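Response regulator (Xanthomonas campestris pv. campestris, PDB 3QYY) probably makes cyclic di-GMP through its GGDEF (diguanylate cyclase) domain, the part crystallised here with bound cyclic di-GMP and magnesium. Local coordinates at residues W41-F46 / Q83-R88; R30-A35 / G97-E102; Y77-A82 / T106-Q111. All coordinates share one frame; numbering follows the deposited sequence.

Contact 1 of 3, residues W41-F46 / Q83-R88. With C2E (9,9'-[(2R,3R,3aS,5S,7aR,9R,10R,10aS,12S,14aR)-3,5,10,12-tetrahydroxy-5,12-dioxidooctahydro-2H,7H-difuro[3,2-d:3',2'-j][1,3,7,9,2,8]tetraoxadiphosphacyclododecine-2,9-diyl]bis(2-amino-1,9-dihydro-6H-purin-6-one)), chain F.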
loop_
_atom_site.group_PDB
_atom_site.type_symbol
_atom_site.label_atom_id
_atom_site.label_comp_id
_atom_site.label_asym_id
_atom_site.label_seq_id
_atom_site.Cartn_x
_atom_site.Cartn_y
_atom_site.Cartn_z
ATOM N N TRP B 41 13.521 22.877 19.433
ATOM C CA TRP B 41 12.340 23.368 18.736
ATOM C C TRP B 41 11.286 22.279 18.562
ATOM O O TRP B 41 11.584 21.086 18.633
ATOM C CB TRP B 41 12.697 24.008 17.386
ATOM C CG TRP B 41 13.514 23.189 16.448
ATOM C CD1 TRP B 41 13.389 21.856 16.194
ATOM C CD2 TRP B 41 14.518 23.679 15.548
ATOM N NE1 TRP B 41 14.247 21.484 15.184
ATOM C CE2 TRP B 41 14.951 22.585 14.770
ATOM C CE3 TRP B 41 15.089 24.938 15.322
ATOM C CZ2 TRP B 41 15.931 22.712 13.777
ATOM C CZ3 TRP B 41 16.063 25.065 14.335
ATOM C CH2 TRP B 41 16.473 23.956 13.575
ATOM N N PRO B 42 10.027 22.682 18.346
ATOM C CA PRO B 42 8.922 21.738 18.173
ATOM C C PRO B 42 8.969 20.974 16.855
ATOM O O PRO B 42 9.481 21.471 15.853
ATOM C CB PRO B 42 7.699 22.638 18.262
ATOM C CG PRO B 42 8.178 23.868 17.560
ATOM C CD PRO B 42 9.554 24.068 18.170
ATOM N N PHE B 43 8.434 19.760 16.866
ATOM C CA PHE B 43 8.386 18.956 15.658
ATOM C C PHE B 43 7.159 18.060 15.650
ATOM O O PHE B 43 6.865 17.374 16.630
ATOM C CB PHE B 43 9.642 18.093 15.500
ATOM C CG PHE B 43 9.646 17.279 14.234
ATOM C CD1 PHE B 43 9.670 15.888 14.281
ATOM C CD2 PHE B 43 9.575 17.909 12.993
ATOM C CE1 PHE B 43 9.621 15.129 13.108
ATOM C CE2 PHE B 43 9.526 17.160 11.812
ATOM C CZ PHE B 43 9.548 15.764 11.874
ATOM N N VAL B 44 6.439 18.090 14.536
ATOM C CA VAL B 44 5.248 17.280 14.366
ATOM C C VAL B 44 5.436 16.453 13.097
ATOM O O VAL B 44 5.795 16.991 12.047
ATOM C CB VAL B 44 3.995 18.160 14.209
ATOM C CG1 VAL B 44 2.751 17.286 14.143
ATOM C CG2 VAL B 44 3.902 19.147 15.376
ATOM N N LEU B 45 5.207 15.148 13.200
ATOM C CA LEU B 45 5.343 14.253 12.051
ATOM C C LEU B 45 3.974 13.787 11.590
ATOM O O LEU B 45 3.144 13.378 12.406
ATOM C CB LEU B 45 6.189 13.030 12.420
ATOM C CG LEU B 45 6.320 11.957 11.330
ATOM C CD1 LEU B 45 7.164 12.507 10.177
ATOM C CD2 LEU B 45 6.953 10.695 11.912
ATOM N N PHE B 46 3.739 13.855 10.281
ATOM C CA PHE B 46 2.479 13.411 9.696
ATOM C C PHE B 46 2.733 12.274 8.712
ATOM O O PHE B 46 3.709 12.298 7.962
ATOM C CB PHE B 46 1.788 14.528 8.908
ATOM C CG PHE B 46 1.404 15.722 9.730
ATOM C CD1 PHE B 46 2.301 16.768 9.920
ATOM C CD2 PHE B 46 0.135 15.813 10.292
ATOM C CE1 PHE B 46 1.936 17.895 10.655
ATOM C CE2 PHE B 46 -0.242 16.937 11.033
ATOM C CZ PHE B 46 0.662 17.979 11.212
ATOM N N GLN B 83 12.426 24.967 7.204
ATOM C CA GLN B 83 13.018 23.825 7.888
ATOM C C GLN B 83 12.096 22.609 7.891
ATOM O O GLN B 83 12.448 21.551 8.414
ATOM C CB GLN B 83 13.376 24.203 9.326
ATOM C CG GLN B 83 14.474 23.341 9.910
ATOM C CD GLN B 83 15.716 23.346 9.041
ATOM O OE1 GLN B 83 16.293 24.401 8.767
ATOM N NE2 GLN B 83 16.134 22.166 8.597
ATOM N N ASP B 84 10.916 22.768 7.305
ATOM C CA ASP B 84 9.948 21.682 7.234
ATOM C C ASP B 84 10.282 20.816 6.019
ATOM O O ASP B 84 11.177 21.145 5.239
ATOM C CB ASP B 84 8.539 22.257 7.111
ATOM C CG ASP B 84 8.177 23.172 8.276
ATOM O OD1 ASP B 84 7.204 23.938 8.147
ATOM O OD2 ASP B 84 8.858 23.119 9.323
ATOM N N TRP B 85 9.574 19.708 5.850
ATOM C CA TRP B 85 9.859 18.853 4.711
ATOM C C TRP B 85 8.734 17.908 4.348
ATOM O O TRP B 85 7.853 17.630 5.160
ATOM C CB TRP B 85 11.131 18.036 4.966
ATOM C CG TRP B 85 11.111 17.230 6.241
ATOM C CD1 TRP B 85 11.598 17.609 7.458
ATOM C CD2 TRP B 85 10.583 15.908 6.412
ATOM N NE1 TRP B 85 11.410 16.602 8.378
ATOM C CE2 TRP B 85 10.790 15.547 7.763
ATOM C CE3 TRP B 85 9.955 14.991 5.555
ATOM C CZ2 TRP B 85 10.392 14.303 8.280
ATOM C CZ3 TRP B 85 9.558 13.754 6.069
ATOM C CH2 TRP B 85 9.780 13.424 7.420
ATOM N N ILE B 86 8.763 17.435 3.106
ATOM C CA ILE B 86 7.781 16.471 2.639
ATOM C C ILE B 86 8.536 15.374 1.898
ATOM O O ILE B 86 9.421 15.643 1.079
ATOM C CB ILE B 86 6.714 17.113 1.715
ATOM C CG1 ILE B 86 5.733 16.034 1.241
ATOM C CG2 ILE B 86 7.386 17.813 0.527
ATOM C CD1 ILE B 86 4.471 16.578 0.579
ATOM N N GLY B 87 8.211 14.129 2.224
ATOM C CA GLY B 87 8.866 13.014 1.578
ATOM C C GLY B 87 7.857 11.997 1.095
ATOM O O GLY B 87 6.721 11.958 1.568
ATOM N N ARG B 88 8.275 11.174 0.142
ATOM C CA ARG B 88 7.419 10.135 -0.405
ATOM C C ARG B 88 7.931 8.805 0.146
ATOM O O ARG B 88 9.037 8.370 -0.181
ATOM C CB ARG B 88 7.499 10.145 -1.934
ATOM C CG ARG B 88 6.499 9.230 -2.623
ATOM C CD ARG B 88 6.643 9.288 -4.139
ATOM N NE ARG B 88 5.706 8.383 -4.797
ATOM C CZ ARG B 88 5.696 8.124 -6.100
ATOM N NH1 ARG B 88 6.579 8.705 -6.905
ATOM N NH2 ARG B 88 4.804 7.276 -6.595
HETATM P P1 C2E F . -1.866 -0.277 -7.660
HETATM O O2P C2E F . -0.864 0.047 -8.739
HETATM O O1P C2E F . -2.904 -1.295 -8.028
HETATM O "O5'" C2E F . -1.149 -0.812 -6.363
HETATM C "C5'" C2E F . -1.936 -1.173 -5.209
HETATM C "C4'" C2E F . -0.962 -1.609 -4.125
HETATM O "O4'" C2E F . -0.044 -2.614 -4.505
HETATM C "C3'" C2E F . -0.107 -0.450 -3.627
HETATM O "O3'" C2E F . -0.820 0.351 -2.671
HETATM C "C2'" C2E F . 1.087 -1.186 -3.098
HETATM O "O2'" C2E F . 0.842 -1.518 -1.722
HETATM C "C1'" C2E F . 1.251 -2.441 -3.946
HETATM N N9 C2E F . 2.219 -2.190 -5.037
HETATM C C8 C2E F . 1.946 -2.095 -6.359
HETATM N N7 C2E F . 3.064 -1.872 -7.079
HETATM C C5 C2E F . 4.077 -1.828 -6.217
HETATM C C6 C2E F . 5.547 -1.637 -6.309
HETATM O O6 C2E F . 6.097 -1.465 -7.427
HETATM N N1 C2E F . 6.275 -1.663 -5.165
HETATM C C2 C2E F . 5.706 -1.854 -3.942
HETATM N N2 C2E F . 6.484 -1.872 -2.844
HETATM N N3 C2E F . 4.351 -2.036 -3.786
HETATM C C4 C2E F . 3.514 -2.032 -4.871
HETATM P P11 C2E F . -0.438 1.914 -2.738
HETATM O O21 C2E F . 1.035 2.077 -2.576
HETATM O O11 C2E F . -1.232 2.537 -1.644
HETATM O O5A C2E F . -0.893 2.515 -4.128
HETATM C C5A C2E F . -2.279 2.486 -4.466
HETATM C C4A C2E F . -2.487 3.054 -5.841
HETATM O O4A C2E F . -1.939 4.387 -6.036
HETATM C C3A C2E F . -1.873 2.194 -6.939
HETATM O O3A C2E F . -2.701 1.057 -7.270
HETATM C C2A C2E F . -1.737 3.183 -8.053
HETATM O O2A C2E F . -2.962 3.179 -8.810
HETATM C C1A C2E F . -1.488 4.532 -7.397
HETATM N N91 C2E F . -0.050 4.907 -7.500
HETATM C C81 C2E F . 0.958 4.653 -6.627
HETATM N N71 C2E F . 2.134 5.158 -7.070
HETATM C C51 C2E F . 1.893 5.753 -8.250
HETATM C C61 C2E F . 2.673 6.496 -9.280
HETATM O O61 C2E F . 3.900 6.706 -9.156
HETATM N N11 C2E F . 2.019 6.951 -10.377
HETATM C C21 C2E F . 0.675 6.754 -10.575
HETATM N N21 C2E F . 0.093 7.236 -11.700
HETATM N N31 C2E F . -0.096 6.086 -9.672
HETATM C C41 C2E F . 0.450 5.575 -8.517
#
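W85 reaches F43 and L45 over the central sheet of the GGDEF domain, where strands 85-90 and 44-50 are not neighbours but flank strand 93-98. The backbones therefore stay far apart, 9.8 Å between the CA atoms of L45 and W85, and the gap is bridged by side chains on the face of the sheet that helix 22-38 covers. From CB of W85 the indole starts off between the backbone N and the carbonyl carbon (chi1 55°), a torsion that swings the ring toward strand 44-50. Along its rim, NE1 comes first: it lies 4.0 Å from CE2 of F43 and spends its hydrogen on OG of S32, in the covering helix. CZ2 follows, 4.0 Å from CZ of F43, and then CH2, 3.9 Å from CD1 of L45. The phenyl and indole thus meet rim to rim, their planes inclined by only 26°, and neither ring lies over the other. F43, just before strand 44-50, and L45 within it bring the phenyl and the leucine methyl to the same part of the indole, from NE1 to CH2. Ahead of both strands, CZ2 of W41 approaches CG of Q83 at 4.2 Å, a looser contact near the surface; the H99 ring meets both W41 and F43.

At the other end, R88 belongs to the cyclic di-GMP pocket. Its side chain is extended as far as NE; NE binds the carbonyl O of G91 and NH1 forms a salt bridge with D14, which together fix the rotation of the guanidinium. NH2, at the edge of the guanidinium, donates to the guanine oxygen O61 of cyclic di-GMP at 2.8 Å and 152°, with N71 in the guanidinium plane 3.4 Å from NH2.

Contact 2 of 3, residues R30-A35 / G97-E102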
loop_
_atom_site.group_PDB
_atom_site.type_symbol
_atom_site.label_atom_id
_atom_site.label_comp_id
_atom_site.label_asym_id
_atom_site.label_seq_id
_atom_site.Cartn_x
_atom_site.Cartn_y
_atom_site.Cartn_z
ATOM N N ARG B 30 15.247 11.578 11.290
ATOM C CA ARG B 30 16.355 11.512 12.236
ATOM C C ARG B 30 16.827 12.914 12.609
ATOM O O ARG B 30 16.940 13.250 13.790
ATOM C CB ARG B 30 17.531 10.732 11.641
ATOM C CG ARG B 30 18.694 10.550 12.608
ATOM C CD ARG B 30 19.985 10.226 11.874
ATOM N NE ARG B 30 20.388 11.324 11.001
ATOM C CZ ARG B 30 21.451 11.299 10.203
ATOM N NH1 ARG B 30 22.230 10.225 10.159
ATOM N NH2 ARG B 30 21.735 12.352 9.450
ATOM N N ASP B 31 17.095 13.731 11.595
ATOM C CA ASP B 31 17.569 15.090 11.822
ATOM C C ASP B 31 16.563 15.955 12.573
ATOM O O ASP B 31 16.943 16.722 13.458
ATOM C CB ASP B 31 17.934 15.757 10.492
ATOM C CG ASP B 31 19.106 15.080 9.799
ATOM O OD1 ASP B 31 19.773 14.235 10.434
ATOM O OD2 ASP B 31 19.365 15.401 8.621
ATOM N N SER B 32 15.285 15.835 12.223
ATOM C CA SER B 32 14.242 16.616 12.879
ATOM C C SER B 32 14.094 16.265 14.357
ATOM O O SER B 32 13.865 17.147 15.186
ATOM C CB SER B 32 12.899 16.427 12.169
ATOM O OG SER B 32 12.860 17.171 10.963
ATOM N N VAL B 33 14.218 14.983 14.685
ATOM C CA VAL B 33 14.105 14.549 16.072
ATOM C C VAL B 33 15.320 15.016 16.870
ATOM O O VAL B 33 15.198 15.419 18.032
ATOM C CB VAL B 33 13.990 13.012 16.174
ATOM C CG1 VAL B 33 14.075 12.573 17.633
ATOM C CG2 VAL B 33 12.672 12.555 15.568
ATOM N N THR B 34 16.488 14.965 16.241
ATOM C CA THR B 34 17.719 15.396 16.893
ATOM C C THR B 34 17.627 16.882 17.221
ATOM O O THR B 34 17.926 17.304 18.338
ATOM C CB THR B 34 18.941 15.158 15.988
ATOM O OG1 THR B 34 19.091 13.753 15.748
ATOM C CG2 THR B 34 20.208 15.692 16.648
ATOM N N ALA B 35 17.207 17.671 16.238
ATOM C CA ALA B 35 17.068 19.108 16.424
ATOM C C ALA B 35 16.056 19.409 17.528
ATOM O O ALA B 35 16.219 20.362 18.288
ATOM C CB ALA B 35 16.635 19.760 15.119
ATOM N N GLY B 97 7.121 16.645 7.683
ATOM C CA GLY B 97 7.700 17.050 8.949
ATOM C C GLY B 97 7.529 18.552 9.093
ATOM O O GLY B 97 7.931 19.313 8.208
ATOM N N VAL B 98 6.920 18.980 10.194
ATOM C CA VAL B 98 6.694 20.403 10.426
ATOM C C VAL B 98 7.289 20.842 11.758
ATOM O O VAL B 98 6.902 20.338 12.814
ATOM C CB VAL B 98 5.186 20.743 10.441
ATOM C CG1 VAL B 98 4.990 22.236 10.707
ATOM C CG2 VAL B 98 4.544 20.346 9.117
ATOM N N HIS B 99 8.236 21.774 11.703
ATOM C CA HIS B 99 8.850 22.283 12.920
ATOM C C HIS B 99 8.092 23.506 13.405
ATOM O O HIS B 99 8.514 24.646 13.197
ATOM C CB HIS B 99 10.323 22.627 12.691
ATOM C CG HIS B 99 11.227 21.435 12.717
ATOM N ND1 HIS B 99 11.791 20.899 11.580
ATOM C CD2 HIS B 99 11.645 20.659 13.745
ATOM C CE1 HIS B 99 12.519 19.847 11.906
ATOM N NE2 HIS B 99 12.447 19.679 13.214
ATOM N N ALA B 100 6.959 23.241 14.050
ATOM C CA ALA B 100 6.085 24.269 14.601
ATOM C C ALA B 100 5.247 23.599 15.684
ATOM O O ALA B 100 5.312 22.385 15.856
ATOM C CB ALA B 100 5.181 24.821 13.515
ATOM N N SER B 101 4.466 24.383 16.421
ATOM C CA SER B 101 3.622 23.816 17.469
ATOM C C SER B 101 2.555 22.939 16.812
ATOM O O SER B 101 2.189 23.155 15.655
ATOM C CB SER B 101 2.947 24.933 18.270
ATOM O OG SER B 101 2.024 25.643 17.463
ATOM N N GLU B 102 2.049 21.956 17.548
ATOM C CA GLU B 102 1.038 21.057 17.003
ATOM C C GLU B 102 -0.177 21.784 16.425
ATOM O O GLU B 102 -0.648 21.450 15.335
ATOM C CB GLU B 102 0.580 20.056 18.068
ATOM C CG GLU B 102 -0.388 19.008 17.527
ATOM C CD GLU B 102 -0.794 17.987 18.567
ATOM O OE1 GLU B 102 -1.523 17.037 18.208
ATOM O OE2 GLU B 102 -0.389 18.129 19.738
#
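Helix 22-38 packs against the end of strand 93-98 in the GGDEF fold, and just past the end of that strand H99 meets S32 of the helix. The end of the strand is already close to the helix at G97, where CA of G97 lies 7.6 Å from CA of S32; H99, two residues on, sends its imidazole across to the serine. CB of S32 sits 3.4 Å from NE2 and 3.5 Å from CE1 of the H99 ring, while CA of S32 lies in the ring plane at its edge, so the CE1-NE2 side of the imidazole faces CA and CB of S32. The hydroxyl is modelled too near CE1 for that approach to be trusted. H99 reaches this position with CG beside its backbone N and anti to the carbonyl carbon (chi1 -80°).

The backbone turns sharply here: H99 is the centre of an inverse gamma turn, in which N of A100 makes a weak 3.2 Å bond to O of V98. D84 secures the same residue by accepting from the backbone N of H99. Just beyond, S101 is the N-cap of helix 102-116. On the solvent side of helix 22-38, R30 holds D31 side-on with two nitrogens, NE at 3.0 Å and NH2 at 2.9 Å from the single oxygen OD1, with OD1 close to the guanidinium plane of R30.

The strongest polar partner of S32 OG is the indole NE1 of W85, for which it is the acceptor; a weak bond also links it to the helix carbonyl of A28. On the imidazole, ND1 is paired with the carbonyl O of Q83, which can only accept, consistent with a hydrogen being carried on ND1.

Contact 3 of 3, residues Y77-A82 / T106-Q111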
loop_
_atom_site.group_PDB
_atom_site.type_symbol
_atom_site.label_atom_id
_atom_site.label_comp_id
_atom_site.label_asym_id
_atom_site.label_seq_id
_atom_site.Cartn_x
_atom_site.Cartn_y
_atom_site.Cartn_z
ATOM N N TYR B 77 4.865 22.274 -0.861
ATOM C CA TYR B 77 5.999 23.192 -0.834
ATOM C C TYR B 77 5.507 24.638 -0.802
ATOM O O TYR B 77 6.268 25.558 -0.495
ATOM C CB TYR B 77 6.897 22.977 -2.060
ATOM C CG TYR B 77 7.870 21.827 -1.922
ATOM C CD1 TYR B 77 8.814 21.809 -0.895
ATOM C CD2 TYR B 77 7.863 20.766 -2.829
ATOM C CE1 TYR B 77 9.730 20.764 -0.775
ATOM C CE2 TYR B 77 8.776 19.715 -2.717
ATOM C CZ TYR B 77 9.706 19.722 -1.690
ATOM O OH TYR B 77 10.614 18.697 -1.581
ATOM N N GLY B 78 4.228 24.827 -1.108
ATOM C CA GLY B 78 3.647 26.157 -1.111
ATOM C C GLY B 78 3.378 26.731 0.268
ATOM O O GLY B 78 3.141 27.934 0.403
ATOM N N TRP B 79 3.395 25.889 1.296
ATOM C CA TRP B 79 3.154 26.374 2.652
ATOM C C TRP B 79 4.202 25.904 3.654
ATOM O O TRP B 79 4.340 26.479 4.736
ATOM C CB TRP B 79 1.750 25.973 3.142
ATOM C CG TRP B 79 1.461 24.490 3.201
ATOM C CD1 TRP B 79 0.786 23.748 2.270
ATOM C CD2 TRP B 79 1.777 23.591 4.275
ATOM N NE1 TRP B 79 0.656 22.448 2.700
ATOM C CE2 TRP B 79 1.254 22.323 3.927
ATOM C CE3 TRP B 79 2.447 23.733 5.498
ATOM C CZ2 TRP B 79 1.382 21.203 4.759
ATOM C CZ3 TRP B 79 2.574 22.618 6.329
ATOM C CH2 TRP B 79 2.042 21.370 5.953
ATOM N N LEU B 80 4.944 24.862 3.293
ATOM C CA LEU B 80 5.973 24.329 4.177
ATOM C C LEU B 80 7.020 25.376 4.522
ATOM O O LEU B 80 7.372 26.215 3.692
ATOM C CB LEU B 80 6.654 23.118 3.533
ATOM C CG LEU B 80 5.830 21.828 3.485
ATOM C CD1 LEU B 80 6.575 20.765 2.682
ATOM C CD2 LEU B 80 5.570 21.342 4.906
ATOM N N GLY B 81 7.513 25.316 5.756
ATOM C CA GLY B 81 8.523 26.254 6.204
ATOM C C GLY B 81 9.900 25.885 5.690
ATOM O O GLY B 81 10.101 24.794 5.160
ATOM N N ALA B 82 10.853 26.796 5.857
ATOM C CA ALA B 82 12.221 26.587 5.398
ATOM C C ALA B 82 12.895 25.373 6.030
ATOM O O ALA B 82 13.829 24.810 5.460
ATOM C CB ALA B 82 13.051 27.836 5.668
ATOM N N THR B 106 -1.009 21.296 12.591
ATOM C CA THR B 106 -2.258 20.610 12.289
ATOM C C THR B 106 -3.258 21.476 11.532
ATOM O O THR B 106 -3.913 21.008 10.601
ATOM C CB THR B 106 -2.916 20.088 13.578
ATOM O OG1 THR B 106 -2.031 19.154 14.210
ATOM C CG2 THR B 106 -4.237 19.395 13.266
ATOM N N LEU B 107 -3.379 22.738 11.925
ATOM C CA LEU B 107 -4.306 23.641 11.256
ATOM C C LEU B 107 -3.883 23.898 9.817
ATOM O O LEU B 107 -4.720 23.995 8.922
ATOM C CB LEU B 107 -4.406 24.966 12.019
ATOM C CG LEU B 107 -5.446 25.012 13.142
ATOM C CD1 LEU B 107 -6.838 24.899 12.538
ATOM C CD2 LEU B 107 -5.206 23.887 14.143
ATOM N N LYS B 108 -2.578 24.007 9.601
ATOM C CA LYS B 108 -2.044 24.248 8.269
ATOM C C LYS B 108 -2.284 23.023 7.382
ATOM O O LYS B 108 -2.625 23.149 6.205
ATOM C CB LYS B 108 -0.543 24.529 8.354
ATOM C CG LYS B 108 0.050 25.132 7.097
ATOM C CD LYS B 108 -0.111 26.644 7.068
ATOM C CE LYS B 108 0.717 27.302 8.165
ATOM N NZ LYS B 108 0.656 28.788 8.100
ATOM N N LEU B 109 -2.108 21.837 7.957
ATOM C CA LEU B 109 -2.295 20.596 7.212
ATOM C C LEU B 109 -3.747 20.394 6.780
ATOM O O LEU B 109 -4.016 20.099 5.614
ATOM C CB LEU B 109 -1.847 19.400 8.051
ATOM C CG LEU B 109 -1.760 18.087 7.268
ATOM C CD1 LEU B 109 -0.305 17.817 6.900
ATOM C CD2 LEU B 109 -2.319 16.947 8.102
ATOM N N ASN B 110 -4.679 20.549 7.716
ATOM C CA ASN B 110 -6.097 20.376 7.407
ATOM C C ASN B 110 -6.581 21.384 6.374
ATOM O O ASN B 110 -7.407 21.063 5.521
ATOM C CB ASN B 110 -6.946 20.501 8.675
ATOM C CG ASN B 110 -6.774 19.323 9.609
ATOM O OD1 ASN B 110 -5.713 19.137 10.204
ATOM N ND2 ASN B 110 -7.818 18.511 9.736
ATOM N N GLN B 111 -6.070 22.606 6.462
ATOM C CA GLN B 111 -6.443 23.661 5.528
ATOM C C GLN B 111 -5.969 23.278 4.129
ATOM O O GLN B 111 -6.658 23.514 3.134
ATOM C CB GLN B 111 -5.811 24.986 5.972
ATOM C CG GLN B 111 -6.096 26.179 5.071
ATOM C CD GLN B 111 -5.175 26.242 3.868
ATOM O OE1 GLN B 111 -3.955 26.340 4.012
ATOM N NE2 GLN B 111 -5.755 26.191 2.674
#
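K108 lays the carbon part of its side chain over the indole of W79. CG of K108 sits 3.1 Å off the indole plane, displaced toward the rim, and its closest approach is 3.2 Å to CE3 of W79, a tight fit for two carbons. CZ3 of W79 is 3.6 Å from the same CG of K108. The lysine chain and the indole run antiparallel alongside each other, and the lysine bends at both bonds of CG (chi2 85°, chi3 67°), which folds its far end round instead of letting it run straight on. A more distant apolar contact, 4.3 Å, joins CZ2 of W79 to CD1 of L109. The indole also has a neighbour on its other side from its own loop: CD2 of L80 stands 3.5 Å above the plane opposite K108. W79 is also touched by V98 of strand 93-98 and by the ring of W112, one turn along from K108, whose plane is inclined at about 60° to the indole.

W79 lies in the loop between helix 62-77 and strand 85-90 of the GGDEF domain, while K108 and L109 belong to helix 102-116. Both helices pack on the same face of the central sheet, the one opposite helix 22-38, and the tryptophan links the loop to helix 102-116. Further out, L109 and L80 both reach I96 in the sheet; L109 also packs on L163 of strand 162-165, and L80 on I86. The loop is tied onward at G81, whose backbone N is hydrogen-bonded to OD1 of D84.

How the contacts relate
From the N terminus, helix 22-38 contributes 30-35, the first half of contact 2, and 41-46, which runs into strand 44-50, is the first half of contact 1. Next comes 77-82, after helix 62-77, opening contact 3. Contact 1 closes its loop at 83-88, contact 2 at 97-102, and contact 3 last, at 106-111. Contact 1 is therefore nested inside the loop of contact 2, while contact 3 crosses both. Contacts 1 and 2 share one face of the sheet, and within the sheet W85 O and G97 N pair between adjacent strands; contact 3 lies on the other face, reached through F46 on L109 and V98 on W79.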